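Local structure of selenium-binding protein (Sulfolobus tokodaii, 2ECE) at residues A[70-75]-A[102-107]. The protein is of unknown function but belongs to the selenium-binding protein family of beta-propellers, and so may bind selenium. Sequence-based numbering, arbitrary orientation.
Sequences NDELHH and GLRSSR
D71 swings its carboxylate beside its own backbone N (chi1 -83°), while S105 holds OG between its backbone N and carbonyl carbon (chi1 70°), which brings the hydroxyl to the side of OD1 that faces away from OD2. The S105 hydroxyl donates to the anti lone pair of D71 OD1, 2.7 Å from OG, and accepts from the backbone N of R107 in an ST turn. The R107 chain, bent at chi3 (-62°), brings NH1 within 2.7 Å of the same OD1, forming a salt bridge in which NH1 comes from above the carboxylate plane; Y109 takes OD2, and E127 pairs with R107 NE. The main chain of D71 is held as well: its O accepts R104 N in the carbonyl plane at 2.9 Å and S105 N from above that plane. Replacing D71 by an alanine would remove the carboxylate, and would probably loosen the S105 hydroxyl and leave the R107 guanidinium less firmly placed. Alongside, E72 O accepts from L103 N, and E72 OE1, which also bonds S403, is met nearly along its C-O axis by R104 NE at 2.8 Å. L103 CD2 sits over one face of the H74 ring, 3.5 Å from its centroid, a CH-pi contact. The pairing joins the loop leading into strand 77-78 to the turn between strands 97-101 and 108-112 of the same four-stranded antiparallel sheet, a blade of the beta-propeller.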
# COMPACT_ATOMS: atom_id res chain seq x y z
N ASN A 70 -4.21 -17.91 8.65
CA ASN A 70 -5.18 -16.83 8.43
C ASN A 70 -4.86 -15.45 9.02
O ASN A 70 -5.76 -14.74 9.46
CB ASN A 70 -6.57 -17.26 8.90
CG ASN A 70 -7.15 -18.38 8.06
OD1 ASN A 70 -7.02 -18.38 6.83
ND2 ASN A 70 -7.80 -19.33 8.71
N ASP A 71 -3.59 -15.05 9.01
CA ASP A 71 -3.20 -13.72 9.51
C ASP A 71 -3.73 -12.67 8.53
O ASP A 71 -4.14 -11.59 8.93
CB ASP A 71 -1.67 -13.57 9.56
CG ASP A 71 -1.05 -14.17 10.82
OD1 ASP A 71 -1.40 -13.74 11.94
OD2 ASP A 71 -0.18 -15.05 10.69
N GLU A 72 -3.71 -13.05 7.25
CA GLU A 72 -4.07 -12.22 6.10
C GLU A 72 -3.02 -11.13 6.02
O GLU A 72 -3.24 -9.99 6.43
CB GLU A 72 -5.48 -11.61 6.19
CG GLU A 72 -5.83 -10.59 5.05
CD GLU A 72 -6.82 -11.11 3.99
OE1 GLU A 72 -7.81 -11.78 4.36
OE2 GLU A 72 -6.63 -10.82 2.79
N LEU A 73 -1.84 -11.50 5.52
CA LEU A 73 -0.76 -10.54 5.35
C LEU A 73 -1.24 -9.58 4.29
O LEU A 73 -2.07 -9.95 3.44
CB LEU A 73 0.54 -11.21 4.91
CG LEU A 73 1.27 -12.06 5.95
CD1 LEU A 73 2.73 -12.22 5.57
CD2 LEU A 73 1.17 -11.40 7.32
N HIS A 74 -0.83 -8.32 4.41
CA HIS A 74 -1.25 -7.33 3.42
C HIS A 74 -0.15 -6.28 3.19
O HIS A 74 0.73 -6.43 2.35
CB HIS A 74 -2.48 -6.71 4.04
CG HIS A 74 -3.31 -5.87 3.14
ND1 HIS A 74 -4.33 -6.40 2.38
CD2 HIS A 74 -3.38 -4.53 2.97
CE1 HIS A 74 -5.00 -5.42 1.79
NE2 HIS A 74 -4.44 -4.28 2.13
N HIS A 75 -0.05 -5.38 4.16
CA HIS A 75 0.91 -4.28 4.10
C HIS A 75 1.90 -4.49 5.24
O HIS A 75 1.55 -5.10 6.26
CB HIS A 75 0.23 -2.90 4.29
CG HIS A 75 -0.36 -2.32 3.04
ND1 HIS A 75 -0.66 -3.08 1.92
CD2 HIS A 75 -0.72 -1.05 2.73
CE1 HIS A 75 -1.17 -2.30 0.99
NE2 HIS A 75 -1.23 -1.06 1.45
N GLY A 102 -1.05 -8.68 10.81
CA GLY A 102 -2.08 -9.48 10.18
C GLY A 102 -3.30 -8.60 10.02
O GLY A 102 -3.84 -8.10 11.02
N LEU A 103 -3.74 -8.39 8.78
CA LEU A 103 -4.91 -7.55 8.55
C LEU A 103 -6.18 -8.20 9.12
O LEU A 103 -7.16 -7.51 9.41
CB LEU A 103 -5.08 -7.27 7.05
CG LEU A 103 -6.26 -6.39 6.61
CD1 LEU A 103 -6.24 -5.05 7.32
CD2 LEU A 103 -6.19 -6.19 5.10
N ARG A 104 -6.16 -9.52 9.29
CA ARG A 104 -7.29 -10.25 9.87
C ARG A 104 -7.06 -10.56 11.35
O ARG A 104 -7.94 -10.34 12.18
CB ARG A 104 -7.54 -11.56 9.11
CG ARG A 104 -8.56 -11.47 7.97
CD ARG A 104 -8.87 -12.84 7.34
NE ARG A 104 -9.71 -12.70 6.15
CZ ARG A 104 -11.04 -12.63 6.16
NH1 ARG A 104 -11.70 -12.68 7.31
NH2 ARG A 104 -11.70 -12.44 5.03
N SER A 105 -5.86 -11.04 11.67
CA SER A 105 -5.52 -11.43 13.04
C SER A 105 -5.15 -10.34 14.04
O SER A 105 -5.34 -10.52 15.24
CB SER A 105 -4.38 -12.44 13.02
OG SER A 105 -3.18 -11.80 12.61
N SER A 106 -4.60 -9.23 13.56
CA SER A 106 -4.16 -8.14 14.43
C SER A 106 -2.83 -8.50 15.09
O SER A 106 -2.35 -7.80 15.98
CB SER A 106 -5.20 -7.84 15.51
OG SER A 106 -6.41 -7.37 14.94
N ARG A 107 -2.25 -9.62 14.67
CA ARG A 107 -0.97 -10.06 15.21
C ARG A 107 0.14 -9.25 14.55
O ARG A 107 -0.03 -8.77 13.42
CB ARG A 107 -0.78 -11.55 14.93
CG ARG A 107 0.57 -12.13 15.33
CD ARG A 107 0.59 -13.66 15.19
NE ARG A 107 -0.37 -14.32 16.08
CZ ARG A 107 -1.51 -14.88 15.69
NH1 ARG A 107 -1.85 -14.88 14.40
NH2 ARG A 107 -2.30 -15.46 16.58